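Local coordinates for GCN5-related N-acetyltransferase (Ralstonia eutropha JMP134, PDB 2Q0Y), which belongs to the GNAT acetyltransferase family and probably transfers an acyl group, such as acetyl from acetyl-coenzyme A, to an acceptor substrate, at the interface of chains A and B. Residues are numbered along the deposited sequence; one frame, centred on the assembly and turned at random. Chains: chain A/B, GCN5-related N-acetyltransferase.

Contact 1: the interface of chains A and B. Residues chain A 78-80; chain B 23, 28, 32.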
loop_
_atom_site.group_PDB
_atom_site.type_symbol
_atom_site.label_atom_id
_atom_site.label_comp_id
_atom_site.label_asym_id
_atom_site.label_seq_id
_atom_site.Cartn_x
_atom_site.Cartn_y
_atom_site.Cartn_z
ATOM N N HIS A 78 5.947 -7.172 9.092
ATOM C CA HIS A 78 5.815 -7.949 7.874
ATOM C C HIS A 78 7.127 -8.679 7.629
ATOM O O HIS A 78 8.168 -8.224 8.060
ATOM C CB HIS A 78 5.525 -6.968 6.735
ATOM C CG HIS A 78 5.268 -7.607 5.407
ATOM N ND1 HIS A 78 6.286 -7.947 4.540
ATOM C CD2 HIS A 78 4.113 -7.953 4.790
ATOM C CE1 HIS A 78 5.765 -8.470 3.444
ATOM N NE2 HIS A 78 4.449 -8.494 3.575
ATOM N N PRO A 79 7.100 -9.810 6.915
ATOM C CA PRO A 79 8.382 -10.466 6.684
ATOM C C PRO A 79 9.468 -9.626 5.979
ATOM O O PRO A 79 10.648 -9.920 6.152
ATOM C CB PRO A 79 8.001 -11.679 5.834
ATOM C CG PRO A 79 6.558 -11.917 6.142
ATOM C CD PRO A 79 5.974 -10.586 6.359
ATOM N N SER A 80 9.090 -8.605 5.211
ATOM C CA SER A 80 10.068 -7.710 4.591
ATOM C C SER A 80 10.566 -6.622 5.543
ATOM O O SER A 80 11.473 -5.870 5.202
ATOM C CB SER A 80 9.470 -7.083 3.338
ATOM O OG SER A 80 9.282 -8.082 2.338
ATOM N N PHE B 23 2.151 -16.990 5.647
ATOM C CA PHE B 23 3.492 -16.659 5.154
ATOM C C PHE B 23 4.432 -17.858 5.094
ATOM O O PHE B 23 5.251 -17.961 4.175
ATOM C CB PHE B 23 4.117 -15.551 6.011
ATOM C CG PHE B 23 3.616 -14.157 5.707
ATOM C CD1 PHE B 23 3.628 -13.659 4.405
ATOM C CD2 PHE B 23 3.182 -13.327 6.731
ATOM C CE1 PHE B 23 3.219 -12.373 4.135
ATOM C CE2 PHE B 23 2.757 -12.040 6.462
ATOM C CZ PHE B 23 2.780 -11.566 5.161
ATOM N N ARG B 28 8.063 -17.902 3.074
ATOM C CA ARG B 28 8.850 -16.961 3.873
ATOM C C ARG B 28 9.653 -17.711 4.919
ATOM O O ARG B 28 9.223 -18.745 5.414
ATOM C CB ARG B 28 7.980 -15.911 4.545
ATOM C CG ARG B 28 7.128 -15.044 3.604
ATOM C CD ARG B 28 7.838 -14.489 2.367
ATOM N NE ARG B 28 8.655 -13.290 2.593
ATOM C CZ ARG B 28 8.319 -12.036 2.255
ATOM N NH1 ARG B 28 7.137 -11.734 1.721
ATOM N NH2 ARG B 28 9.174 -11.055 2.496
ATOM N N THR B 32 12.501 -15.298 9.968
ATOM C CA THR B 32 11.963 -13.989 9.749
ATOM C C THR B 32 10.558 -13.869 10.374
ATOM O O THR B 32 10.218 -12.844 10.962
ATOM C CB THR B 32 11.941 -13.700 8.237
ATOM O OG1 THR B 32 13.252 -13.954 7.707
ATOM C CG2 THR B 32 11.545 -12.285 7.954
#
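A:His78 has an extended backbone, and A:Pro79 and A:Ser80 then turn into helical angles, which presents the proline to B:Phe23, B:Arg28 and B:Thr32. In this GNAT-family protein the three chain A residues lie in the loop between strands 63-74 and 86-95. They meet helices 12-25 and 30-50 of the other subunit and the loop joining them. A:Pro79 is the wedge. Its CG stands over the centre of the B:Phe23 ring, 3.6 Å from the centroid, in a CH-pi contact. Its CB rests on one face of the B:Arg28 guanidinium, toward the rim, 3.6 Å from CZ. The arginine chain bends at chi2 and chi3 (-46° and -81°) to lay that group against the proline. At the guanidinium edge, NH2 gives a hydrogen bond to the hydroxyl OG of A:Ser80, 3.0 Å long, with the oxygen nearly in plane. The A:His78 ring meets the B:Phe23 ring edge-to-face, with planes 79° apart, and its NE2 is 3.8 Å from CZ of the phenylalanine. Within chain A, the backbone N of A:Ser80 donates to ND1 of A:His78 at 3.0 Å, which helps fix the imidazole rotation. The methyl CG2 of B:Thr32 reaches the proline on its backbone side.

Contact 2: the interface of chains A and B. Residues chain A 19, 36, 39-40, 43, 91; chain B 75-78.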
loop_
_atom_site.group_PDB
_atom_site.type_symbol
_atom_site.label_atom_id
_atom_site.label_comp_id
_atom_site.label_asym_id
_atom_site.label_seq_id
_atom_site.Cartn_x
_atom_site.Cartn_y
_atom_site.Cartn_z
ATOM N N ARG A 19 1.480 15.743 -9.783
ATOM C CA ARG A 19 0.602 14.594 -9.695
ATOM C C ARG A 19 -0.293 14.496 -10.924
ATOM O O ARG A 19 -0.405 13.432 -11.521
ATOM C CB ARG A 19 -0.236 14.658 -8.421
ATOM C CG ARG A 19 -1.104 13.430 -8.164
ATOM C CD ARG A 19 -1.646 13.429 -6.762
ATOM N NE ARG A 19 -2.398 12.222 -6.417
ATOM C CZ ARG A 19 -1.861 11.065 -6.038
ATOM N NH1 ARG A 19 -0.546 10.895 -6.019
ATOM N NH2 ARG A 19 -2.638 10.050 -5.734
HETATM N N MSE A 36 -10.312 14.408 -8.909
HETATM C CA MSE A 36 -9.311 14.226 -7.862
HETATM C C MSE A 36 -8.687 15.524 -7.365
HETATM O O MSE A 36 -8.130 15.576 -6.262
HETATM C CB MSE A 36 -8.182 13.335 -8.408
HETATM C CG MSE A 36 -7.108 12.987 -7.407
HETATM SE SE MSE A 36 -5.587 12.192 -8.313
HETATM C CE MSE A 36 -4.971 13.792 -9.148
ATOM N N PRO A 39 -10.015 17.292 -3.851
ATOM C CA PRO A 39 -9.730 16.309 -2.784
ATOM C C PRO A 39 -8.228 16.095 -2.499
ATOM O O PRO A 39 -7.798 16.113 -1.336
ATOM C CB PRO A 39 -10.412 15.041 -3.298
ATOM C CG PRO A 39 -11.576 15.554 -4.079
ATOM C CD PRO A 39 -11.028 16.779 -4.798
ATOM N N PHE A 40 -7.423 15.951 -3.543
ATOM C CA PHE A 40 -5.980 15.792 -3.330
ATOM C C PHE A 40 -5.320 17.018 -2.684
ATOM O O PHE A 40 -4.513 16.884 -1.771
ATOM C CB PHE A 40 -5.221 15.400 -4.613
ATOM C CG PHE A 40 -3.761 15.279 -4.374
ATOM C CD1 PHE A 40 -3.260 14.175 -3.732
ATOM C CD2 PHE A 40 -2.897 16.320 -4.680
ATOM C CE1 PHE A 40 -1.909 14.086 -3.420
ATOM C CE2 PHE A 40 -1.532 16.218 -4.391
ATOM C CZ PHE A 40 -1.049 15.101 -3.767
ATOM N N TRP A 43 -6.176 17.161 0.924
ATOM C CA TRP A 43 -5.448 16.098 1.610
ATOM C C TRP A 43 -3.998 16.535 1.847
ATOM O O TRP A 43 -3.442 16.284 2.914
ATOM C CB TRP A 43 -5.482 14.816 0.773
ATOM C CG TRP A 43 -4.657 13.667 1.301
ATOM C CD1 TRP A 43 -5.066 12.687 2.165
ATOM C CD2 TRP A 43 -3.293 13.370 0.975
ATOM N NE1 TRP A 43 -4.041 11.809 2.401
ATOM C CE2 TRP A 43 -2.937 12.208 1.698
ATOM C CE3 TRP A 43 -2.339 13.981 0.165
ATOM C CZ2 TRP A 43 -1.685 11.653 1.623
ATOM C CZ3 TRP A 43 -1.082 13.441 0.102
ATOM C CH2 TRP A 43 -0.759 12.290 0.825
ATOM N N LEU A 91 6.005 8.646 -4.097
ATOM C CA LEU A 91 4.928 9.036 -4.989
ATOM C C LEU A 91 5.205 10.372 -5.671
ATOM O O LEU A 91 6.083 11.143 -5.247
ATOM C CB LEU A 91 3.577 9.092 -4.252
ATOM C CG LEU A 91 3.332 10.199 -3.232
ATOM C CD1 LEU A 91 1.856 10.311 -2.879
ATOM C CD2 LEU A 91 4.178 10.043 -1.970
ATOM N N TRP B 75 -5.092 7.113 2.475
ATOM C CA TRP B 75 -4.433 7.147 1.193
ATOM C C TRP B 75 -4.755 8.459 0.476
ATOM O O TRP B 75 -5.869 8.942 0.578
ATOM C CB TRP B 75 -4.867 5.962 0.328
ATOM C CG TRP B 75 -3.853 5.620 -0.665
ATOM C CD1 TRP B 75 -3.785 6.038 -1.953
ATOM C CD2 TRP B 75 -2.687 4.828 -0.434
ATOM N NE1 TRP B 75 -2.644 5.546 -2.553
ATOM C CE2 TRP B 75 -1.953 4.801 -1.638
ATOM C CE3 TRP B 75 -2.192 4.145 0.677
ATOM C CZ2 TRP B 75 -0.752 4.107 -1.765
ATOM C CZ3 TRP B 75 -0.984 3.468 0.555
ATOM C CH2 TRP B 75 -0.295 3.438 -0.657
ATOM N N PRO B 76 -3.787 9.034 -0.259
ATOM C CA PRO B 76 -4.153 10.236 -1.036
ATOM C C PRO B 76 -5.238 9.969 -2.073
ATOM O O PRO B 76 -5.225 8.915 -2.726
ATOM C CB PRO B 76 -2.851 10.602 -1.763
ATOM C CG PRO B 76 -2.048 9.317 -1.751
ATOM C CD PRO B 76 -2.369 8.686 -0.445
ATOM N N PRO B 77 -6.165 10.921 -2.251
ATOM C CA PRO B 77 -7.089 10.803 -3.381
ATOM C C PRO B 77 -6.318 10.465 -4.647
ATOM O O PRO B 77 -5.206 10.974 -4.860
ATOM C CB PRO B 77 -7.737 12.185 -3.430
ATOM C CG PRO B 77 -7.794 12.553 -1.969
ATOM C CD PRO B 77 -6.454 12.110 -1.436
ATOM N N HIS B 78 -6.900 9.593 -5.461
ATOM C CA HIS B 78 -6.178 8.871 -6.491
ATOM C C HIS B 78 -7.117 8.653 -7.669
ATOM O O HIS B 78 -8.318 8.605 -7.490
ATOM C CB HIS B 78 -5.746 7.530 -5.892
ATOM C CG HIS B 78 -4.904 6.683 -6.793
ATOM N ND1 HIS B 78 -5.450 5.823 -7.725
ATOM C CD2 HIS B 78 -3.560 6.549 -6.895
ATOM C CE1 HIS B 78 -4.475 5.194 -8.356
ATOM N NE2 HIS B 78 -3.319 5.624 -7.879
#
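This is a loop-on-helix interface in which B:Pro76 and B:Pro77 pack against A:Trp43, A:Phe40 and A:Arg19, joining the two subunits of the deposited dimer, which may or may not be the biological one. The prolines lie in the loop after strand 63-74 of chain B. Their platform is built by helices 12-25 and 30-50 of chain A, part of the GNAT fold. A:Trp43 offers one indole face to B:Pro76. CB of the proline sits over the six-membered ring, 3.6 Å from its centroid, and CA sits over the five-membered ring. The two side chains lie side by side and point the same way. A:Trp43 has CG anti to its backbone N (chi1 175°), which carries the indole alongside B:Pro76. The same B:Pro76 CB touches the edge of the A:Phe40 ring, in plane, 4.0 Å from CE1. One face of that phenylalanine is covered at its centre by CD of A:Arg19, so the arginine chain also backs the platform. B:Pro77 turns its CD to A:Trp43, 3.6 Å from CG, and its CG to the backbone of A:Pro39. The selenium SE of selenomethionine A:Met36 lies 3.8 Å from CA of B:His78. The extended A:Arg19 chain brings its guanidinium NH2 to the carbonyl O of B:Pro77, a 2.9 Å hydrogen bond with the oxygen 22° out of the guanidinium plane.

Contact 3: the interface of chains A and B. Residues chain A 73, 89, 125, 127, 146; chain B 75, 87, 144, 146.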
loop_
_atom_site.group_PDB
_atom_site.type_symbol
_atom_site.label_atom_id
_atom_site.label_comp_id
_atom_site.label_asym_id
_atom_site.label_seq_id
_atom_site.Cartn_x
_atom_site.Cartn_y
_atom_site.Cartn_z
ATOM N N ILE A 73 4.524 5.328 5.933
ATOM C CA ILE A 73 3.158 4.949 6.251
ATOM C C ILE A 73 3.115 3.861 7.303
ATOM O O ILE A 73 4.008 3.012 7.374
ATOM C CB ILE A 73 2.379 4.546 5.004
ATOM C CG1 ILE A 73 2.962 3.306 4.350
ATOM C CG2 ILE A 73 2.409 5.710 3.992
ATOM C CD1 ILE A 73 2.153 2.810 3.153
ATOM N N TYR A 89 7.103 5.065 1.386
ATOM C CA TYR A 89 6.267 5.170 0.198
ATOM C C TYR A 89 6.747 6.356 -0.644
ATOM O O TYR A 89 6.910 7.461 -0.126
ATOM C CB TYR A 89 4.773 5.313 0.561
ATOM C CG TYR A 89 3.901 5.293 -0.677
ATOM C CD1 TYR A 89 3.925 4.191 -1.532
ATOM C CD2 TYR A 89 3.069 6.351 -1.005
ATOM C CE1 TYR A 89 3.175 4.150 -2.680
ATOM C CE2 TYR A 89 2.299 6.313 -2.173
ATOM C CZ TYR A 89 2.365 5.210 -3.011
ATOM O OH TYR A 89 1.609 5.116 -4.197
ATOM N N VAL A 125 7.980 1.011 -0.826
ATOM C CA VAL A 125 7.170 0.649 -1.984
ATOM C C VAL A 125 6.826 1.902 -2.780
ATOM O O VAL A 125 6.970 3.019 -2.295
ATOM C CB VAL A 125 5.866 -0.106 -1.600
ATOM C CG1 VAL A 125 6.175 -1.452 -0.919
ATOM C CG2 VAL A 125 4.986 0.739 -0.720
ATOM N N HIS A 127 4.177 2.944 -6.568
ATOM C CA HIS A 127 3.354 2.451 -7.670
ATOM C C HIS A 127 3.868 3.070 -8.950
ATOM O O HIS A 127 3.855 4.299 -9.110
ATOM C CB HIS A 127 1.891 2.775 -7.438
ATOM C CG HIS A 127 1.290 2.014 -6.302
ATOM N ND1 HIS A 127 1.196 2.531 -5.032
ATOM C CD2 HIS A 127 0.748 0.775 -6.245
ATOM C CE1 HIS A 127 0.619 1.647 -4.238
ATOM N NE2 HIS A 127 0.351 0.566 -4.947
ATOM N N GLU A 146 0.902 -7.208 -5.220
ATOM C CA GLU A 146 -0.303 -6.431 -4.990
ATOM C C GLU A 146 -1.304 -6.593 -6.122
ATOM O O GLU A 146 -0.944 -6.632 -7.304
ATOM C CB GLU A 146 0.036 -4.956 -4.791
ATOM C CG GLU A 146 -1.151 -4.146 -4.318
ATOM C CD GLU A 146 -0.837 -2.692 -4.159
ATOM O OE1 GLU A 146 -0.606 -1.997 -5.159
ATOM O OE2 GLU A 146 -0.815 -2.248 -3.010
ATOM N N TRP B 75 -5.092 7.113 2.475
ATOM C CA TRP B 75 -4.433 7.147 1.193
ATOM C C TRP B 75 -4.755 8.459 0.476
ATOM O O TRP B 75 -5.869 8.942 0.578
ATOM C CB TRP B 75 -4.867 5.962 0.328
ATOM C CG TRP B 75 -3.853 5.620 -0.665
ATOM C CD1 TRP B 75 -3.785 6.038 -1.953
ATOM C CD2 TRP B 75 -2.687 4.828 -0.434
ATOM N NE1 TRP B 75 -2.644 5.546 -2.553
ATOM C CE2 TRP B 75 -1.953 4.801 -1.638
ATOM C CE3 TRP B 75 -2.192 4.145 0.677
ATOM C CZ2 TRP B 75 -0.752 4.107 -1.765
ATOM C CZ3 TRP B 75 -0.984 3.468 0.555
ATOM C CH2 TRP B 75 -0.295 3.438 -0.657
ATOM N N ARG B 87 -8.367 3.741 1.082
ATOM C CA ARG B 87 -8.638 2.541 0.320
ATOM C C ARG B 87 -8.786 1.338 1.258
ATOM O O ARG B 87 -8.303 1.354 2.394
ATOM C CB ARG B 87 -7.603 2.323 -0.798
ATOM C CG ARG B 87 -6.194 2.404 -0.407
ATOM C CD ARG B 87 -5.257 2.056 -1.594
ATOM N NE ARG B 87 -5.272 3.016 -2.701
ATOM C CZ ARG B 87 -4.455 2.959 -3.755
ATOM N NH1 ARG B 87 -3.525 2.014 -3.839
ATOM N NH2 ARG B 87 -4.534 3.850 -4.728
ATOM N N THR B 144 -1.407 -4.811 -9.774
ATOM C CA THR B 144 -1.088 -3.395 -9.798
ATOM C C THR B 144 0.355 -3.186 -10.253
ATOM O O THR B 144 1.077 -4.131 -10.534
ATOM C CB THR B 144 -1.292 -2.699 -8.450
ATOM O OG1 THR B 144 -0.196 -2.986 -7.561
ATOM C CG2 THR B 144 -2.619 -3.102 -7.814
ATOM N N GLU B 146 2.658 -1.836 -8.342
ATOM C CA GLU B 146 3.495 -1.674 -7.165
ATOM C C GLU B 146 4.834 -2.373 -7.324
ATOM O O GLU B 146 4.926 -3.482 -7.864
ATOM C CB GLU B 146 2.776 -2.186 -5.919
ATOM C CG GLU B 146 3.503 -1.828 -4.642
ATOM C CD GLU B 146 2.827 -2.361 -3.418
ATOM O OE1 GLU B 146 2.802 -3.582 -3.207
ATOM O OE2 GLU B 146 2.305 -1.536 -2.665
HETATM O O HOH W 1 -1.836 0.386 -2.099
#
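B:Trp75 sets the edge of its six-membered ring against the face of A:Tyr89, with the planes 55° apart. CZ2 of the tryptophan comes 3.5 Å from CZ of the tyrosine. In this GNAT-family protein the tyrosine is on strand 86-95 and the tryptophan in the loop after strand 63-74. The indole is backed within its own chain by B:Arg87, whose guanidinium lies with its centre over NE1. The phenol OH of A:Tyr89 accepts a hydrogen bond from ND1 of A:His127, 2.7 Å long and close to the imidazole plane. This bond helps hold the rotation of the imidazole. The A:His127 ring crosses B:Glu146 at a slant, and its CD2 packs 3.6 Å from CB of the glutamate. Their backbones form an antiparallel beta bridge. A:Glu146 and B:Glu146 cross at about a right angle, their OE2 atoms 3.2 Å apart. Such close carboxylates would repel if both were charged. A:His127 and A:Glu146 also belong to a magnesium site of this protein. CG of A:Glu146 is anti to its backbone N (chi1 -170°) and the chain runs on extended, which carries the carboxylate to B:Thr144. The threonine donates from OG1 to OE1 of A:Glu146 at 2.6 Å, on the anti lone pair, and from its backbone N to O of A:Glu146 at 3.1 Å. Its OG1 also accepts from the backbone N of B:Glu146. A water links OE2 of A:Glu146 to NH1 of B:Arg87.

Contacts 2 and 3 are neighbours, their C-alpha centres about 12 Å apart, and they share B:Trp75. Contact 1 lies about 18 Å from contact 3 and about 29 Å from contact 2. Contact 3 sits toward the middle, where the chains meet strand to strand. Contacts 1 and 2 flank it and use the same elements with chains exchanged: the loop after strand 63-74 of one subunit docks on helices 12-25 and 30-50 of the other. His78 of that loop takes part in both, from opposite chains. The two-fold symmetry gives each contact a twin. Together they make a reciprocal interface, consistent with a dimer.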